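Local coordinates for protein glycine cleavage system transcriptional repressor, putative (Vibrio cholerae, PDB 1U8S) that probably acts in the cytoplasm as a transcriptional repressor of the glycine cleavage system, built from two ACT domains and assembled as a domain-swapped dimer, at residues H90-E95 with A147-G152; D101-L106 with N139-A144; I119-L124 with I143-R148. One frame throughout, in Å; residues are numbered along the deposited sequence.

Contact 1 of 3, residues H90-E95 with A147-G152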
ATOM      1  N   HIS B  90      -0.238   4.431 -14.985  1.00 61.99           N
ATOM      2  CA  HIS B  90       0.628   3.303 -15.282  1.00 57.74           C
ATOM      3  C   HIS B  90      -0.044   2.312 -16.227  1.00 55.62           C
ATOM      4  O   HIS B  90      -1.205   1.946 -16.049  1.00 54.49           O
ATOM      5  CB  HIS B  90       1.088   2.629 -13.978  1.00 58.61           C
ATOM      6  CG  HIS B  90       0.122   1.632 -13.409  1.00 57.24           C
ATOM      7  ND1 HIS B  90       0.148   0.294 -13.749  1.00 56.53           N
ATOM      8  CD2 HIS B  90      -0.839   1.760 -12.465  1.00 55.68           C
ATOM      9  CE1 HIS B  90      -0.748  -0.360 -13.032  1.00 55.32           C
ATOM     10  NE2 HIS B  90      -1.361   0.507 -12.243  1.00 56.28           N
ATOM     11  N   ALA B  91       0.707   1.895 -17.240  1.00 53.34           N
ATOM     12  CA  ALA B  91       0.214   0.973 -18.249  1.00 49.89           C
ATOM     13  C   ALA B  91       0.538  -0.477 -17.930  1.00 49.14           C
ATOM     14  O   ALA B  91      -0.108  -1.398 -18.429  1.00 49.87           O
ATOM     15  CB  ALA B  91       0.802   1.337 -19.586  1.00 50.16           C
ATOM     16  N   TYR B  92       1.549  -0.697 -17.109  1.00 46.11           N
ATOM     17  CA  TYR B  92       1.903  -2.060 -16.780  1.00 44.83           C
ATOM     18  C   TYR B  92       2.374  -2.187 -15.363  1.00 42.61           C
ATOM     19  O   TYR B  92       2.735  -1.207 -14.705  1.00 41.65           O
ATOM     20  CB  TYR B  92       3.012  -2.571 -17.690  1.00 46.60           C
ATOM     21  CG  TYR B  92       2.602  -2.809 -19.116  1.00 49.27           C
ATOM     22  CD1 TYR B  92       2.208  -4.075 -19.551  1.00 49.94           C
ATOM     23  CD2 TYR B  92       2.648  -1.777 -20.047  1.00 50.27           C
ATOM     24  CE1 TYR B  92       1.877  -4.306 -20.893  1.00 51.42           C
ATOM     25  CE2 TYR B  92       2.319  -1.992 -21.384  1.00 51.55           C
ATOM     26  CZ  TYR B  92       1.940  -3.255 -21.804  1.00 52.97           C
ATOM     27  OH  TYR B  92       1.656  -3.454 -23.138  1.00 55.04           O
ATOM     28  N   THR B  93       2.350  -3.426 -14.910  1.00 40.59           N
ATOM     29  CA  THR B  93       2.807  -3.788 -13.591  1.00 40.43           C
ATOM     30  C   THR B  93       3.811  -4.865 -13.896  1.00 39.99           C
ATOM     31  O   THR B  93       3.472  -5.869 -14.515  1.00 41.95           O
ATOM     32  CB  THR B  93       1.687  -4.424 -12.724  1.00 40.37           C
ATOM     33  OG1 THR B  93       0.810  -3.405 -12.234  1.00 38.85           O
ATOM     34  CG2 THR B  93       2.296  -5.181 -11.545  1.00 39.78           C
ATOM     35  N   VAL B  94       5.055  -4.654 -13.510  1.00 39.92           N
ATOM     36  CA  VAL B  94       6.043  -5.683 -13.737  1.00 39.41           C
ATOM     37  C   VAL B  94       6.217  -6.360 -12.395  1.00 39.21           C
ATOM     38  O   VAL B  94       6.337  -5.691 -11.366  1.00 40.99           O
ATOM     39  CB  VAL B  94       7.407  -5.106 -14.208  1.00 40.14           C
ATOM     40  CG1 VAL B  94       7.176  -4.064 -15.282  1.00 42.37           C
ATOM     41  CG2 VAL B  94       8.159  -4.498 -13.048  1.00 38.97           C
ATOM     42  N   GLU B  95       6.184  -7.684 -12.402  1.00 38.27           N
ATOM     43  CA  GLU B  95       6.388  -8.449 -11.188  1.00 40.58           C
ATOM     44  C   GLU B  95       7.729  -9.143 -11.355  1.00 40.07           C
ATOM     45  O   GLU B  95       7.961  -9.816 -12.355  1.00 39.43           O
ATOM     46  CB  GLU B  95       5.303  -9.503 -11.021  1.00 41.28           C
ATOM     47  CG  GLU B  95       3.912  -8.964 -11.144  1.00 45.97           C
ATOM     48  CD  GLU B  95       2.867 -10.044 -10.958  1.00 49.56           C
ATOM     49  OE1 GLU B  95       3.104 -11.194 -11.398  1.00 49.64           O
ATOM     50  OE2 GLU B  95       1.801  -9.737 -10.384  1.00 53.53           O
ATOM     51  N   ALA B 147       6.299  -3.490  -9.617  1.00 35.00           N
ATOM     52  CA  ALA B 147       6.545  -2.113 -10.018  1.00 36.69           C
ATOM     53  C   ALA B 147       5.667  -1.722 -11.184  1.00 39.28           C
ATOM     54  O   ALA B 147       5.247  -2.558 -11.975  1.00 40.45           O
ATOM     55  CB  ALA B 147       8.009  -1.915 -10.376  1.00 36.11           C
ATOM     56  N   ARG B 148       5.391  -0.431 -11.281  1.00 42.45           N
ATOM     57  CA  ARG B 148       4.547   0.075 -12.334  1.00 43.21           C
ATOM     58  C   ARG B 148       5.331   0.935 -13.305  1.00 43.82           C
ATOM     59  O   ARG B 148       6.070   1.829 -12.897  1.00 44.10           O
ATOM     60  CB  ARG B 148       3.404   0.875 -11.717  1.00 43.12           C
ATOM     61  CG  ARG B 148       2.495   0.032 -10.839  1.00 43.68           C
ATOM     62  CD  ARG B 148       1.467   0.888 -10.137  1.00 47.37           C
ATOM     63  NE  ARG B 148       0.532   0.104  -9.338  1.00 51.90           N
ATOM     64  CZ  ARG B 148      -0.390   0.630  -8.539  1.00 53.76           C
ATOM     65  NH1 ARG B 148      -0.500   1.952  -8.432  1.00 53.71           N
ATOM     66  NH2 ARG B 148      -1.197  -0.166  -7.844  1.00 52.88           N
ATOM     67  N   VAL B 149       5.180   0.638 -14.592  1.00 45.29           N
ATOM     68  CA  VAL B 149       5.838   1.406 -15.642  1.00 47.83           C
ATOM     69  C   VAL B 149       4.770   1.997 -16.552  1.00 49.57           C
ATOM     70  O   VAL B 149       3.699   1.408 -16.738  1.00 50.64           O
ATOM     71  CB  VAL B 149       6.754   0.526 -16.476  1.00 48.04           C
ATOM     72  CG1 VAL B 149       7.753  -0.160 -15.563  1.00 48.48           C
ATOM     73  CG2 VAL B 149       5.940  -0.483 -17.256  1.00 47.34           C
ATOM     74  N   ASP B 150       5.048   3.166 -17.109  1.00 50.99           N
ATOM     75  CA  ASP B 150       4.080   3.791 -17.991  1.00 51.61           C
ATOM     76  C   ASP B 150       4.211   3.240 -19.407  1.00 51.71           C
ATOM     77  O   ASP B 150       4.973   2.307 -19.650  1.00 51.51           O
ATOM     78  CB  ASP B 150       4.256   5.308 -17.973  1.00 52.64           C
ATOM     79  CG  ASP B 150       5.673   5.735 -18.275  1.00 54.28           C
ATOM     80  OD1 ASP B 150       6.109   6.754 -17.706  1.00 55.54           O
ATOM     81  OD2 ASP B 150       6.348   5.066 -19.084  1.00 55.12           O
ATOM     82  N   SER B 151       3.453   3.813 -20.333  1.00 53.15           N
ATOM     83  CA  SER B 151       3.462   3.383 -21.731  1.00 53.37           C
ATOM     84  C   SER B 151       4.777   3.712 -22.451  1.00 52.46           C
ATOM     85  O   SER B 151       5.145   3.048 -23.425  1.00 51.22           O
ATOM     86  CB  SER B 151       2.296   4.045 -22.463  1.00 54.30           C
ATOM     87  OG  SER B 151       2.340   5.453 -22.283  1.00 56.12           O
ATOM     88  N   GLY B 152       5.478   4.732 -21.963  1.00 51.96           N
ATOM     89  CA  GLY B 152       6.733   5.133 -22.574  1.00 52.31           C
ATOM     90  C   GLY B 152       7.921   4.257 -22.228  1.00 53.02           C
ATOM     91  O   GLY B 152       9.057   4.593 -22.557  1.00 53.71           O
TER

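Contact 2 of 3, residues D101-L106 with N139-A144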
ATOM      1  N   ASP B 101      21.144 -17.876  -3.073  1.00 54.94           N
ATOM      2  CA  ASP B 101      21.509 -18.659  -1.906  1.00 60.47           C
ATOM      3  C   ASP B 101      22.167 -17.708  -0.918  1.00 61.85           C
ATOM      4  O   ASP B 101      22.239 -17.992   0.270  1.00 64.41           O
ATOM      5  CB  ASP B 101      22.487 -19.764  -2.280  1.00 62.34           C
ATOM      6  CG  ASP B 101      23.791 -19.219  -2.815  1.00 65.08           C
ATOM      7  OD1 ASP B 101      23.777 -18.612  -3.908  1.00 65.40           O
ATOM      8  OD2 ASP B 101      24.821 -19.398  -2.134  1.00 67.00           O
ATOM      9  N   ASP B 102      22.647 -16.580  -1.433  1.00 63.72           N
ATOM     10  CA  ASP B 102      23.294 -15.544  -0.625  1.00 65.46           C
ATOM     11  C   ASP B 102      22.347 -14.361  -0.551  1.00 64.37           C
ATOM     12  O   ASP B 102      21.820 -13.938  -1.578  1.00 65.02           O
ATOM     13  CB  ASP B 102      24.601 -15.067  -1.280  1.00 67.52           C
ATOM     14  CG  ASP B 102      25.807 -15.899  -0.879  1.00 70.24           C
ATOM     15  OD1 ASP B 102      26.891 -15.668  -1.465  1.00 71.21           O
ATOM     16  OD2 ASP B 102      25.679 -16.766   0.018  1.00 70.88           O
ATOM     17  N   LYS B 103      22.129 -13.813   0.639  1.00 62.29           N
ATOM     18  CA  LYS B 103      21.232 -12.672   0.731  1.00 61.11           C
ATOM     19  C   LYS B 103      21.994 -11.360   0.888  1.00 60.25           C
ATOM     20  O   LYS B 103      21.414 -10.283   0.779  1.00 60.98           O
ATOM     21  CB  LYS B 103      20.247 -12.844   1.892  1.00 61.18           C
ATOM     22  CG  LYS B 103      20.802 -12.533   3.275  1.00 61.85           C
ATOM     23  CD  LYS B 103      19.661 -12.330   4.268  1.00 63.45           C
ATOM     24  CE  LYS B 103      20.147 -11.837   5.626  1.00 63.11           C
ATOM     25  NZ  LYS B 103      19.005 -11.519   6.536  1.00 63.27           N
ATOM     26  N   LEU B 104      23.297 -11.459   1.122  1.00 57.72           N
ATOM     27  CA  LEU B 104      24.154 -10.293   1.324  1.00 56.85           C
ATOM     28  C   LEU B 104      23.964  -9.105   0.360  1.00 54.59           C
ATOM     29  O   LEU B 104      24.406  -9.142  -0.789  1.00 53.81           O
ATOM     30  CB  LEU B 104      25.619 -10.738   1.300  1.00 59.28           C
ATOM     31  CG  LEU B 104      26.669  -9.833   1.953  1.00 61.00           C
ATOM     32  CD1 LEU B 104      26.372  -9.691   3.445  1.00 60.02           C
ATOM     33  CD2 LEU B 104      28.059 -10.431   1.738  1.00 61.02           C
ATOM     34  N   GLY B 105      23.307  -8.056   0.854  1.00 52.20           N
ATOM     35  CA  GLY B 105      23.082  -6.837   0.088  1.00 51.22           C
ATOM     36  C   GLY B 105      22.458  -6.956  -1.286  1.00 50.30           C
ATOM     37  O   GLY B 105      22.578  -6.047  -2.105  1.00 51.60           O
ATOM     38  N   LEU B 106      21.768  -8.067  -1.519  1.00 48.30           N
ATOM     39  CA  LEU B 106      21.121  -8.358  -2.790  1.00 44.82           C
ATOM     40  C   LEU B 106      19.829  -7.582  -3.066  1.00 44.05           C
ATOM     41  O   LEU B 106      19.627  -7.081  -4.181  1.00 43.92           O
ATOM     42  CB  LEU B 106      20.829  -9.857  -2.865  1.00 44.40           C
ATOM     43  CG  LEU B 106      20.434 -10.422  -4.226  1.00 43.96           C
ATOM     44  CD1 LEU B 106      21.642 -10.369  -5.152  1.00 40.69           C
ATOM     45  CD2 LEU B 106      19.940 -11.853  -4.061  1.00 45.14           C
ATOM     46  N   ASN B 139      17.413 -22.728   2.919  1.00 69.73           N
ATOM     47  CA  ASN B 139      18.644 -21.944   2.873  1.00 69.25           C
ATOM     48  C   ASN B 139      18.699 -20.999   1.669  1.00 67.89           C
ATOM     49  O   ASN B 139      19.772 -20.509   1.302  1.00 68.84           O
ATOM     50  CB  ASN B 139      19.861 -22.878   2.855  1.00 70.06           C
ATOM     51  CG  ASN B 139      19.768 -23.929   1.768  1.00 70.63           C
ATOM     52  OD1 ASN B 139      18.868 -24.776   1.783  1.00 71.79           O
ATOM     53  ND2 ASN B 139      20.695 -23.881   0.815  1.00 70.61           N
ATOM     54  N   GLN B 140      17.547 -20.748   1.053  1.00 64.34           N
ATOM     55  CA  GLN B 140      17.493 -19.847  -0.092  1.00 61.63           C
ATOM     56  C   GLN B 140      16.825 -18.516   0.248  1.00 58.61           C
ATOM     57  O   GLN B 140      15.982 -18.439   1.145  1.00 59.42           O
ATOM     58  CB  GLN B 140      16.757 -20.502  -1.257  1.00 61.50           C
ATOM     59  CG  GLN B 140      17.655 -21.269  -2.207  1.00 63.27           C
ATOM     60  CD  GLN B 140      16.878 -21.857  -3.362  1.00 64.45           C
ATOM     61  OE1 GLN B 140      16.183 -21.143  -4.082  1.00 64.44           O
ATOM     62  NE2 GLN B 140      16.986 -23.166  -3.545  1.00 66.98           N
ATOM     63  N   PHE B 141      17.209 -17.471  -0.477  1.00 53.57           N
ATOM     64  CA  PHE B 141      16.657 -16.140  -0.259  1.00 49.56           C
ATOM     65  C   PHE B 141      15.817 -15.740  -1.477  1.00 46.95           C
ATOM     66  O   PHE B 141      16.315 -15.792  -2.603  1.00 44.27           O
ATOM     67  CB  PHE B 141      17.804 -15.146  -0.063  1.00 49.23           C
ATOM     68  CG  PHE B 141      17.362 -13.806   0.452  1.00 50.10           C
ATOM     69  CD1 PHE B 141      16.899 -13.665   1.757  1.00 48.80           C
ATOM     70  CD2 PHE B 141      17.407 -12.684  -0.367  1.00 48.80           C
ATOM     71  CE1 PHE B 141      16.487 -12.428   2.240  1.00 48.31           C
ATOM     72  CE2 PHE B 141      16.996 -11.447   0.107  1.00 49.53           C
ATOM     73  CZ  PHE B 141      16.535 -11.320   1.416  1.00 48.19           C
ATOM     74  N   HIS B 142      14.555 -15.361  -1.254  1.00 42.71           N
ATOM     75  CA  HIS B 142      13.662 -14.956  -2.349  1.00 41.44           C
ATOM     76  C   HIS B 142      13.217 -13.493  -2.262  1.00 39.26           C
ATOM     77  O   HIS B 142      12.748 -13.029  -1.218  1.00 40.09           O
ATOM     78  CB  HIS B 142      12.392 -15.829  -2.403  1.00 42.58           C
ATOM     79  CG  HIS B 142      12.646 -17.282  -2.667  1.00 46.39           C
ATOM     80  ND1 HIS B 142      11.658 -18.141  -3.105  1.00 47.14           N
ATOM     81  CD2 HIS B 142      13.763 -18.039  -2.531  1.00 47.28           C
ATOM     82  CE1 HIS B 142      12.155 -19.359  -3.227  1.00 47.59           C
ATOM     83  NE2 HIS B 142      13.430 -19.326  -2.884  1.00 46.71           N
ATOM     84  N   ILE B 143      13.355 -12.775  -3.368  1.00 36.92           N
ATOM     85  CA  ILE B 143      12.946 -11.372  -3.442  1.00 34.17           C
ATOM     86  C   ILE B 143      11.745 -11.275  -4.382  1.00 32.37           C
ATOM     87  O   ILE B 143      11.718 -11.907  -5.436  1.00 32.35           O
ATOM     88  CB  ILE B 143      14.108 -10.472  -3.984  1.00 33.13           C
ATOM     89  CG1 ILE B 143      15.298 -10.521  -3.014  1.00 31.92           C
ATOM     90  CG2 ILE B 143      13.635  -9.028  -4.167  1.00 31.01           C
ATOM     91  CD1 ILE B 143      16.531  -9.727  -3.470  1.00 29.60           C
ATOM     92  N   ALA B 144      10.735 -10.512  -3.988  1.00 33.04           N
ATOM     93  CA  ALA B 144       9.548 -10.322  -4.830  1.00 33.82           C
ATOM     94  C   ALA B 144       9.217  -8.835  -4.873  1.00 32.92           C
ATOM     95  O   ALA B 144       8.951  -8.215  -3.841  1.00 33.80           O
ATOM     96  CB  ALA B 144       8.363 -11.111  -4.286  1.00 31.46           C
TER

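Contact 3 of 3, residues I119-L124 with I143-R148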
ATOM      1  N   ILE B 119      11.641   3.842 -12.106  1.00 38.21           N
ATOM      2  CA  ILE B 119      10.428   3.034 -12.026  1.00 34.60           C
ATOM      3  C   ILE B 119      10.086   2.928 -10.535  1.00 34.65           C
ATOM      4  O   ILE B 119      10.914   2.500  -9.726  1.00 32.06           O
ATOM      5  CB  ILE B 119      10.661   1.630 -12.604  1.00 32.82           C
ATOM      6  CG1 ILE B 119      11.037   1.758 -14.082  1.00 34.22           C
ATOM      7  CG2 ILE B 119       9.406   0.766 -12.434  1.00 31.71           C
ATOM      8  CD1 ILE B 119      11.390   0.439 -14.762  1.00 35.57           C
ATOM      9  N   GLY B 120       8.872   3.331 -10.173  1.00 34.30           N
ATOM     10  CA  GLY B 120       8.464   3.277  -8.780  1.00 32.44           C
ATOM     11  C   GLY B 120       7.953   1.906  -8.403  1.00 32.86           C
ATOM     12  O   GLY B 120       7.175   1.321  -9.146  1.00 33.86           O
ATOM     13  N   MET B 121       8.391   1.372  -7.267  1.00 30.69           N
ATOM     14  CA  MET B 121       7.907   0.063  -6.859  1.00 31.48           C
ATOM     15  C   MET B 121       6.626   0.264  -6.062  1.00 31.10           C
ATOM     16  O   MET B 121       6.404   1.339  -5.511  1.00 32.25           O
ATOM     17  CB  MET B 121       8.934  -0.641  -5.981  1.00 31.35           C
ATOM     18  CG  MET B 121      10.342  -0.650  -6.524  1.00 31.87           C
ATOM     19  SD  MET B 121      11.435  -1.512  -5.353  1.00 37.02           S
ATOM     20  CE  MET B 121      11.632  -0.245  -4.071  1.00 36.54           C
ATOM     21  N   ALA B 122       5.788  -0.770  -6.009  1.00 30.64           N
ATOM     22  CA  ALA B 122       4.537  -0.716  -5.262  1.00 28.88           C
ATOM     23  C   ALA B 122       4.568  -1.725  -4.118  1.00 28.24           C
ATOM     24  O   ALA B 122       3.878  -1.567  -3.114  1.00 30.06           O
ATOM     25  CB  ALA B 122       3.379  -1.003  -6.171  1.00 28.76           C
ATOM     26  N   SER B 123       5.364  -2.775  -4.260  1.00 26.48           N
ATOM     27  CA  SER B 123       5.455  -3.770  -3.193  1.00 26.38           C
ATOM     28  C   SER B 123       6.734  -4.572  -3.299  1.00 25.45           C
ATOM     29  O   SER B 123       7.249  -4.806  -4.388  1.00 22.55           O
ATOM     30  CB  SER B 123       4.248  -4.722  -3.209  1.00 24.50           C
ATOM     31  OG  SER B 123       4.334  -5.648  -4.281  1.00 25.89           O
ATOM     32  N   LEU B 124       7.223  -5.008  -2.147  1.00 26.59           N
ATOM     33  CA  LEU B 124       8.456  -5.759  -2.096  1.00 28.38           C
ATOM     34  C   LEU B 124       8.432  -6.746  -0.946  1.00 29.61           C
ATOM     35  O   LEU B 124       7.711  -6.566   0.021  1.00 32.11           O
ATOM     36  CB  LEU B 124       9.629  -4.779  -1.944  1.00 28.42           C
ATOM     37  CG  LEU B 124      11.073  -5.281  -1.901  1.00 32.92           C
ATOM     38  CD1 LEU B 124      12.033  -4.157  -2.277  1.00 32.22           C
ATOM     39  CD2 LEU B 124      11.382  -5.815  -0.513  1.00 32.01           C
ATOM     40  N   ILE B 143      13.355 -12.775  -3.368  1.00 36.92           N
ATOM     41  CA  ILE B 143      12.946 -11.372  -3.442  1.00 34.17           C
ATOM     42  C   ILE B 143      11.745 -11.275  -4.382  1.00 32.37           C
ATOM     43  O   ILE B 143      11.718 -11.907  -5.436  1.00 32.35           O
ATOM     44  CB  ILE B 143      14.108 -10.472  -3.984  1.00 33.13           C
ATOM     45  CG1 ILE B 143      15.298 -10.521  -3.014  1.00 31.92           C
ATOM     46  CG2 ILE B 143      13.635  -9.028  -4.167  1.00 31.01           C
ATOM     47  CD1 ILE B 143      16.531  -9.727  -3.470  1.00 29.60           C
ATOM     48  N   ALA B 144      10.735 -10.512  -3.988  1.00 33.04           N
ATOM     49  CA  ALA B 144       9.548 -10.322  -4.830  1.00 33.82           C
ATOM     50  C   ALA B 144       9.217  -8.835  -4.873  1.00 32.92           C
ATOM     51  O   ALA B 144       8.951  -8.215  -3.841  1.00 33.80           O
ATOM     52  CB  ALA B 144       8.363 -11.111  -4.286  1.00 31.46           C
ATOM     53  N   ILE B 145       9.236  -8.272  -6.072  1.00 31.31           N
ATOM     54  CA  ILE B 145       8.967  -6.853  -6.252  1.00 32.76           C
ATOM     55  C   ILE B 145       7.880  -6.609  -7.294  1.00 33.31           C
ATOM     56  O   ILE B 145       7.823  -7.297  -8.319  1.00 34.72           O
ATOM     57  CB  ILE B 145      10.258  -6.103  -6.722  1.00 32.86           C
ATOM     58  CG1 ILE B 145      11.305  -6.096  -5.599  1.00 33.87           C
ATOM     59  CG2 ILE B 145       9.911  -4.679  -7.196  1.00 31.89           C
ATOM     60  CD1 ILE B 145      12.707  -5.727  -6.062  1.00 30.51           C
ATOM     61  N   SER B 146       7.026  -5.625  -7.038  1.00 33.11           N
ATOM     62  CA  SER B 146       5.979  -5.251  -7.989  1.00 35.16           C
ATOM     63  C   SER B 146       6.224  -3.798  -8.328  1.00 35.13           C
ATOM     64  O   SER B 146       6.352  -2.964  -7.430  1.00 34.61           O
ATOM     65  CB  SER B 146       4.579  -5.414  -7.385  1.00 34.84           C
ATOM     66  OG  SER B 146       4.217  -6.787  -7.344  1.00 37.29           O
ATOM     67  N   ALA B 147       6.299  -3.490  -9.617  1.00 35.00           N
ATOM     68  CA  ALA B 147       6.545  -2.113 -10.018  1.00 36.69           C
ATOM     69  C   ALA B 147       5.667  -1.722 -11.184  1.00 39.28           C
ATOM     70  O   ALA B 147       5.247  -2.558 -11.975  1.00 40.45           O
ATOM     71  CB  ALA B 147       8.009  -1.915 -10.376  1.00 36.11           C
ATOM     72  N   ARG B 148       5.391  -0.431 -11.281  1.00 42.45           N
ATOM     73  CA  ARG B 148       4.547   0.075 -12.334  1.00 43.21           C
ATOM     74  C   ARG B 148       5.331   0.935 -13.305  1.00 43.82           C
ATOM     75  O   ARG B 148       6.070   1.829 -12.897  1.00 44.10           O
ATOM     76  CB  ARG B 148       3.404   0.875 -11.717  1.00 43.12           C
ATOM     77  CG  ARG B 148       2.495   0.032 -10.839  1.00 43.68           C
ATOM     78  CD  ARG B 148       1.467   0.888 -10.137  1.00 47.37           C
ATOM     79  NE  ARG B 148       0.532   0.104  -9.338  1.00 51.90           N
ATOM     80  CZ  ARG B 148      -0.390   0.630  -8.539  1.00 53.76           C
ATOM     81  NH1 ARG B 148      -0.500   1.952  -8.432  1.00 53.71           N
ATOM     82  NH2 ARG B 148      -1.197  -0.166  -7.844  1.00 52.88           N
TER
HETATM   83  O   HOH W   1       6.944   4.073 -11.718  1.00 39.17           O

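Contact 1 of 3, residues H90-E95 with A147-G152
R148 lays its aliphatic arm over one face of the H90 imidazole, with CD 3.5 Å from the centre of the H90 ring and close to its normal, a CH-pi contact. The R148 chain runs extended from CG to NE, which lays the guanidinium partly over the NE2 side of the ring; the two planes are 10° apart. H90 CG sits in the crowded position between N and carbonyl carbon (chi1 84°), and a bent bond of 3.1 Å from H90 ND1 to Y92 O, from above the carbonyl plane, helps to orient the ring. That oxygen also takes V149 N, so two donors grip it. Beneath the ring runs an antiparallel ladder between the first and third strands, neighbours at the middle of the sheet, of an ACT domain, a ferredoxin-like βαββαβ fold. V94 N reaches A147 O at 2.6 Å, and A147 N returns to V94 O at 2.8 Å. At the other end a classic beta bulge sets A91 and Y92 both against V149 O: Y92 N bonds at 3.0 Å, A91 N only weakly. On the face opposite R148, V149 CG2 meets Y92 CB at 3.6 Å and V94 CG2 meets A147 CB at 3.7 Å. Helix 155-168 packs on this side through L155 and L158, while strand 172-179 pairs with the far edge of strand 92-100.

Contact 2 of 3, residues D101-L106 with N139-A144
F141 turns its ring inward with CG anti to the backbone N (chi1 -168°), while K103 takes the crowded position, CG between its own N and carbonyl carbon (chi1 79°). The first torsion swings the ring beneath K103 CB; the second sends CG and the rest of the lysine chain on across the ring. K103 CB stands 3.5 Å from the centroid of the F141 ring and 16° off its normal, a CH-pi contact over one face, displaced toward CG and CD1. Beyond CG the lysine chain is extended and crosses the ring obliquely, so that K103 CD passes 3.8 Å from F141 CE1. Its amino group then makes a weak hydrogen bond to the carbonyl oxygen of T28 of the second subunit. Further along, L106 also has CG anti to the backbone N, and its CG lies 4.0 Å from CD1 of I143, the tip of that side chain. Between K103 and L106 the loop folds into a turn, closed by L106 N donating to K103 O at 3.2 Å. In the ACT fold this is the connection from the first strand, 92-100, to the first helix, 107-116, and here it folds over the beginning of strand 141-149; T107 of that helix touches both F141 and I143. Packing, mostly of side chains, carries the contact; the two segments share no hydrogen bond. The lysine thus probably divides its chemistry: CB and CD rest on an aromatic face inside its own domain, and the amino end is left to make its weak bond to the partner subunit.

Contact 3 of 3, residues I119-L124 with I143-R148
S146 O is the best-served acceptor here, taking two consecutive amides of the facing strand. A122 N approaches it in the carbonyl plane at 2.7 Å and almost straight, 175° at the hydrogen, whereas S123 N adds a weak bond at 3.3 Å. This double grip is a classic beta bulge: A122 is the extra residue, and the register slips by one between the M121-A147 pair and the S123-S146 pair. S146 N is satisfied in turn by S123 O at 2.8 Å. Toward the other end R148 N gives a longer bond to G120 O, 3.3 Å but nearly along the C=O axis. There the ladder opens and a water completes it, accepting from G120 N at 2.6 Å and donating to R148 O. S123 OG, held in the crowded position between N and carbonyl carbon (chi1 74°), lies 3.1 Å from S146 CB.

On the other face the side chains are apolar. L124 and I145 lie side by side pointing the same way, L124 CG beside I145 CG1, while the M121 thioether bends at chi3 (-76°) and crosses I145 CG2 obliquely. T111 and F114 of helix 107-116 pack over this layer. L124 O accepts the hydroxyl of S37 of the second subunit, and A122 also makes backbone hydrogen bonds to that subunit, so the outer side of this strand is used for assembly. The second strand, outermost within its own chain, paired with central strand three under the first helix, is the β2-β3 hairpin pairing of the ACT fold.

All three contacts draw on strand 141-149. Contact 1 takes its C-terminal end against strand 92-100, contact 3 its middle against strand 120-128, and contact 2 its beginning against the loop ahead of helix 107-116. The centres of contacts 1 and 3 lie about 10 Å apart; they share A147, whose backbone N and O pair with strand 92-100, and R148, whose N and (through a water) O turn to strand 120-128, and touch where V149 CG1 packs on I119 CG2 at 3.7 Å. Contact 2 is centred about 16 Å from contact 3 and about 25 Å from contact 1. Contacts 2 and 3 also reach the second subunit; contact 1 stays within its own chain.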